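Local coordinates for metallo-beta-lactamase domain-containing protein (Enterococcus faecalis, PDB 2AZ4), which probably acts as a zinc-dependent nuclease of the metallo-beta-lactamase fold on RNA, although its actual substrate is not established, at residues S91-D96 with M118-L123; D168-S173 with E291-E296. All blocks are in the same frame, centred on the assembly; numbering follows the deposited sequence.

Contact 1. Residues S91-D96 with M118-L123; sequences SHAHLD and MILNSL. With ZN (zinc ion), chain C; ZN (zinc ion), chain D.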
loop_
_atom_site.group_PDB
_atom_site.type_symbol
_atom_site.label_atom_id
_atom_site.label_comp_id
_atom_site.label_asym_id
_atom_site.label_seq_id
_atom_site.Cartn_x
_atom_site.Cartn_y
_atom_site.Cartn_z
ATOM N N SER A 91 -0.322 -8.389 -2.575
ATOM C CA SER A 91 -0.574 -7.485 -3.681
ATOM C C SER A 91 0.415 -6.318 -3.666
ATOM O O SER A 91 0.938 -5.954 -4.704
ATOM C CB SER A 91 -2.040 -6.982 -3.689
ATOM O OG SER A 91 -2.322 -5.977 -2.712
ATOM N N HIS A 92 0.635 -5.736 -2.491
ATOM C CA HIS A 92 1.548 -4.610 -2.317
ATOM C C HIS A 92 1.905 -4.387 -0.836
ATOM O O HIS A 92 1.352 -5.035 0.061
ATOM C CB HIS A 92 1.007 -3.326 -2.982
ATOM C CG HIS A 92 -0.260 -2.796 -2.370
ATOM N ND1 HIS A 92 -1.426 -3.529 -2.306
ATOM C CD2 HIS A 92 -0.548 -1.595 -1.812
ATOM C CE1 HIS A 92 -2.381 -2.798 -1.757
ATOM N NE2 HIS A 92 -1.870 -1.627 -1.430
ATOM N N ALA A 93 2.816 -3.447 -0.586
ATOM C CA ALA A 93 3.418 -3.236 0.729
ATOM C C ALA A 93 2.556 -2.554 1.814
ATOM O O ALA A 93 2.846 -2.685 3.027
ATOM C CB ALA A 93 4.741 -2.497 0.574
ATOM N N HIS A 94 1.522 -1.834 1.396
ATOM C CA HIS A 94 0.714 -1.064 2.340
ATOM C C HIS A 94 0.306 -1.874 3.561
ATOM O O HIS A 94 0.046 -3.069 3.467
ATOM C CB HIS A 94 -0.490 -0.400 1.639
ATOM C CG HIS A 94 -0.107 0.796 0.824
ATOM N ND1 HIS A 94 -0.904 1.313 -0.171
ATOM C CD2 HIS A 94 0.989 1.595 0.875
ATOM C CE1 HIS A 94 -0.315 2.361 -0.719
ATOM N NE2 HIS A 94 0.836 2.557 -0.103
ATOM N N LEU A 95 0.277 -1.206 4.707
ATOM C CA LEU A 95 0.063 -1.849 6.009
ATOM C C LEU A 95 -1.197 -2.747 6.082
ATOM O O LEU A 95 -1.167 -3.849 6.682
ATOM C CB LEU A 95 -0.023 -0.749 7.086
ATOM C CG LEU A 95 0.041 -1.126 8.567
ATOM C CD1 LEU A 95 1.385 -1.794 8.927
ATOM C CD2 LEU A 95 -0.233 0.105 9.452
ATOM N N ASP A 96 -2.279 -2.256 5.466
ATOM C CA ASP A 96 -3.595 -2.911 5.485
ATOM C C ASP A 96 -3.629 -4.172 4.620
ATOM O O ASP A 96 -4.630 -4.893 4.614
ATOM C CB ASP A 96 -4.733 -1.922 5.134
ATOM C CG ASP A 96 -4.550 -1.252 3.764
ATOM O OD1 ASP A 96 -3.431 -0.736 3.481
ATOM O OD2 ASP A 96 -5.529 -1.216 2.965
ATOM N N MET A 118 11.382 -5.091 -1.548
ATOM C CA MET A 118 12.294 -3.975 -1.260
ATOM C C MET A 118 11.643 -2.901 -0.392
ATOM O O MET A 118 12.220 -2.489 0.624
ATOM C CB MET A 118 12.779 -3.290 -2.548
ATOM C CG MET A 118 13.707 -4.126 -3.391
ATOM S SD MET A 118 14.208 -3.411 -4.989
ATOM C CE MET A 118 15.582 -4.485 -5.065
ATOM N N ILE A 119 10.485 -2.400 -0.847
ATOM C CA ILE A 119 9.698 -1.382 -0.120
ATOM C C ILE A 119 9.439 -1.783 1.337
ATOM O O ILE A 119 9.728 -1.036 2.273
ATOM C CB ILE A 119 8.349 -1.069 -0.879
ATOM C CG1 ILE A 119 8.608 -0.448 -2.262
ATOM C CG2 ILE A 119 7.409 -0.156 -0.075
ATOM C CD1 ILE A 119 9.587 0.694 -2.241
ATOM N N LEU A 120 8.909 -2.984 1.517
ATOM C CA LEU A 120 8.466 -3.467 2.804
ATOM C C LEU A 120 9.641 -3.548 3.767
ATOM O O LEU A 120 9.539 -3.110 4.924
ATOM C CB LEU A 120 7.852 -4.850 2.611
ATOM C CG LEU A 120 6.669 -5.376 3.410
ATOM C CD1 LEU A 120 5.720 -4.280 3.947
ATOM C CD2 LEU A 120 5.929 -6.375 2.531
ATOM N N ASN A 121 10.758 -4.093 3.283
ATOM C CA ASN A 121 11.939 -4.254 4.119
ATOM C C ASN A 121 12.473 -2.891 4.597
ATOM O O ASN A 121 13.026 -2.788 5.685
ATOM C CB ASN A 121 13.018 -5.068 3.399
ATOM C CG ASN A 121 12.872 -6.551 3.639
ATOM O OD1 ASN A 121 12.351 -7.270 2.811
ATOM N ND2 ASN A 121 13.295 -7.006 4.800
ATOM N N SER A 122 12.277 -1.861 3.778
ATOM C CA SER A 122 12.616 -0.486 4.133
ATOM C C SER A 122 11.575 0.138 5.070
ATOM O O SER A 122 11.936 0.741 6.089
ATOM C CB SER A 122 12.752 0.357 2.867
ATOM O OG SER A 122 12.952 1.720 3.177
ATOM N N LEU A 123 10.289 0.004 4.741
ATOM C CA LEU A 123 9.242 0.449 5.657
ATOM C C LEU A 123 9.458 -0.107 7.067
ATOM O O LEU A 123 9.222 0.609 8.060
ATOM C CB LEU A 123 7.833 0.113 5.145
ATOM C CG LEU A 123 7.315 0.883 3.911
ATOM C CD1 LEU A 123 5.979 0.341 3.401
ATOM C CD2 LEU A 123 7.221 2.373 4.179
HETATM ZN ZN ZN C . -2.864 0.393 -1.004
HETATM ZN ZN ZN D . -5.618 -1.013 0.665
HETATM O O HOH W 1 -3.612 0.077 1.161
HETATM O O HOH W 2 -4.012 2.120 -0.289
HETATM O O HOH W 3 -6.312 1.213 0.864
#
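Ala93 CB fits against helix 114-123 where Ile119, Leu120 and Leu123 each send a methyl group to it. Ile119 shows how. Its CB already lies 4.1 Å from Ala93 CB; there the side chain branches. CG2, anti to the backbone N, approaches Ala93 CB to 3.6 Å, whereas CG1 stands beside the backbone N (chi1 -64°) and leads away with CD1; the same side chain touches Leu288 of helix 283-293. Leu120 CD1 reaches Ala93 CB at 3.9 Å, and Leu123 CD1 completes the trio at 4.2 Å. A small methyl suits Ala93, because the helix comes near the backbone here. Ala93 sits inside the HxHxDH signature of the metallo-beta-lactamase fold, and the histidines on either side of it, His92 and His94, carry their rings to a metal. His92 NE2 binds one zinc at 2.3 Å, while its ND1 donates a hydrogen bond of 2.6 Å to Ser91 OG, nearly in the ring plane, a second-shell bond that fixes the ring's rotation. His94 ND1 joins the same zinc, and His167 and Asp189 add further ligands. Asp96 OD2 takes the second zinc at 2.3 Å, and OD1 accepts a 2.5 Å hydrogen bond from the water bridging both metals.

Contact 2. Residues D168-S173 with E291-E296; sequences DAYGAS and EVFGIE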
loop_
_atom_site.group_PDB
_atom_site.type_symbol
_atom_site.label_atom_id
_atom_site.label_comp_id
_atom_site.label_asym_id
_atom_site.label_seq_id
_atom_site.Cartn_x
_atom_site.Cartn_y
_atom_site.Cartn_z
ATOM N N ASP A 168 -0.378 3.842 -5.727
ATOM C CA ASP A 168 0.621 4.731 -5.146
ATOM C C ASP A 168 1.691 3.980 -4.335
ATOM O O ASP A 168 2.604 4.620 -3.833
ATOM C CB ASP A 168 -0.022 5.883 -4.338
ATOM C CG ASP A 168 -0.871 5.393 -3.187
ATOM O OD1 ASP A 168 -1.206 4.205 -3.192
ATOM O OD2 ASP A 168 -1.212 6.183 -2.259
ATOM N N ALA A 169 1.555 2.652 -4.174
ATOM C CA ALA A 169 2.663 1.814 -3.705
ATOM C C ALA A 169 3.342 1.265 -4.944
ATOM O O ALA A 169 2.690 0.594 -5.760
ATOM C CB ALA A 169 2.187 0.641 -2.828
ATOM N N TYR A 170 4.624 1.564 -5.101
ATOM C CA TYR A 170 5.419 0.989 -6.187
ATOM C C TYR A 170 5.489 -0.533 -6.009
ATOM O O TYR A 170 5.549 -1.021 -4.888
ATOM C CB TYR A 170 6.824 1.609 -6.224
ATOM C CG TYR A 170 7.593 1.251 -7.482
ATOM C CD1 TYR A 170 7.202 1.760 -8.726
ATOM C CD2 TYR A 170 8.700 0.402 -7.429
ATOM C CE1 TYR A 170 7.897 1.424 -9.896
ATOM C CE2 TYR A 170 9.407 0.053 -8.603
ATOM C CZ TYR A 170 8.995 0.572 -9.815
ATOM O OH TYR A 170 9.678 0.253 -10.972
ATOM N N GLY A 171 5.440 -1.268 -7.118
ATOM C CA GLY A 171 5.436 -2.725 -7.101
ATOM C C GLY A 171 4.099 -3.405 -6.839
ATOM O O GLY A 171 4.041 -4.622 -6.608
ATOM N N ALA A 172 3.025 -2.621 -6.885
ATOM C CA ALA A 172 1.659 -3.099 -6.640
ATOM C C ALA A 172 1.220 -4.025 -7.755
ATOM O O ALA A 172 1.576 -3.803 -8.924
ATOM C CB ALA A 172 0.682 -1.928 -6.528
ATOM N N SER A 173 0.450 -5.058 -7.385
ATOM C CA SER A 173 0.014 -6.074 -8.339
ATOM C C SER A 173 -1.424 -6.538 -8.092
ATOM O O SER A 173 -2.023 -6.230 -7.039
ATOM C CB SER A 173 0.943 -7.277 -8.279
ATOM O OG SER A 173 0.847 -7.904 -7.008
ATOM N N GLU A 291 18.162 1.844 -4.091
ATOM C CA GLU A 291 17.933 0.407 -4.168
ATOM C C GLU A 291 16.972 0.017 -5.302
ATOM O O GLU A 291 17.260 -0.887 -6.086
ATOM C CB GLU A 291 17.410 -0.118 -2.827
ATOM C CG GLU A 291 17.328 -1.630 -2.806
ATOM C CD GLU A 291 16.655 -2.156 -1.569
ATOM O OE1 GLU A 291 16.349 -1.339 -0.677
ATOM O OE2 GLU A 291 16.423 -3.387 -1.495
ATOM N N VAL A 292 15.853 0.736 -5.394
ATOM C CA VAL A 292 14.796 0.472 -6.368
ATOM C C VAL A 292 15.119 0.955 -7.802
ATOM O O VAL A 292 14.866 0.237 -8.771
ATOM C CB VAL A 292 13.426 1.069 -5.861
ATOM C CG1 VAL A 292 12.348 0.962 -6.919
ATOM C CG2 VAL A 292 12.960 0.341 -4.608
ATOM N N PHE A 293 15.655 2.169 -7.936
ATOM C CA PHE A 293 15.864 2.802 -9.243
ATOM C C PHE A 293 17.310 3.066 -9.651
ATOM O O PHE A 293 17.563 3.489 -10.786
ATOM C CB PHE A 293 15.099 4.129 -9.326
ATOM C CG PHE A 293 13.611 3.973 -9.370
ATOM C CD1 PHE A 293 13.011 3.151 -10.317
ATOM C CD2 PHE A 293 12.803 4.644 -8.471
ATOM C CE1 PHE A 293 11.639 3.010 -10.364
ATOM C CE2 PHE A 293 11.418 4.489 -8.503
ATOM C CZ PHE A 293 10.840 3.680 -9.448
ATOM N N GLY A 294 18.250 2.849 -8.742
ATOM C CA GLY A 294 19.642 3.240 -8.982
ATOM C C GLY A 294 19.834 4.752 -9.046
ATOM O O GLY A 294 20.849 5.228 -9.544
ATOM N N ILE A 295 18.858 5.508 -8.544
ATOM C CA ILE A 295 18.935 6.960 -8.590
ATOM C C ILE A 295 19.717 7.479 -7.380
ATOM O O ILE A 295 19.510 7.035 -6.255
ATOM C CB ILE A 295 17.549 7.603 -8.718
ATOM C CG1 ILE A 295 17.001 7.362 -10.128
ATOM C CG2 ILE A 295 17.615 9.127 -8.432
ATOM C CD1 ILE A 295 15.511 7.745 -10.292
ATOM N N GLU A 296 20.661 8.379 -7.636
ATOM C CA GLU A 296 21.477 8.943 -6.582
ATOM C C GLU A 296 21.091 10.390 -6.411
ATOM O O GLU A 296 21.199 11.183 -7.343
ATOM C CB GLU A 296 22.956 8.794 -6.886
ATOM C CG GLU A 296 23.411 7.339 -6.821
ATOM C CD GLU A 296 24.888 7.205 -6.619
ATOM O OE1 GLU A 296 25.563 6.713 -7.551
ATOM O OE2 GLU A 296 25.376 7.581 -5.530
#
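Tyr170 and Phe293 meet as an edge-to-face aromatic pair, the edge of Phe293 turned to a face of the tyrosine. The ring centroids lie 4.9 Å apart and the planes are inclined at 61°. Phe293 CZ stands over that face toward its rim, 3.6 Å from Tyr170 CZ, and Phe293 CE1 comes within 3.4 Å of Tyr170 OH. Beside this pair Val292 CG1 approaches the tyrosine ring obliquely, 3.5 Å from Tyr170 CE2; the same methyl covers the centre of one face of Phe293, so a single branched carbon packs on both rings. With CG1 anti to the backbone N (chi1 173°), Val292 presents this methyl to the rings; a short beta-branched residue fits a place between two aromatic side chains. Behind Tyr170 the backbone makes a type II beta turn from Ala169 to Ala172, with Tyr170 and Gly171 at its corners; the positive phi of Gly171 (82°) is readily adopted by glycine. On the other side Gly294, also with positive phi, takes the chain out of the helix just after Phe293. Further out, Glu115 of helix 114-123 and Glu266 of helix 265-274 touch Tyr170, while Val265 and Ala269 pack on Phe293. The contact thus joins the loop between strands 158-164 and 173-179 to the C-terminal end of helix 283-293, which follows strand 278-282 of the six-stranded parallel sheet.

Overall arrangement
The centres of contacts 1 and 2 lie 11 Å apart, and the two contacts touch each other. Ser91 O and Ser173 N, 2.9 Å apart, probably form a hydrogen bond tying the two loops together beside the dizinc site. Asp168, the residue after the zinc ligand His167, packs its OD1 3.2 Å from His94 CE1. On the helical side, Met118 CG lies 3.4 Å from Glu291 OE2, where helix 114-123 packs against helix 283-293; helix 114-123, which forms one side of contact 1, also borders contact 2. Contact 1 carries metal ligands itself; contact 2 is more remote, with the Tyr170 side chain about 11 Å from a zinc, and joins the metal-binding part to the region built on the parallel sheet.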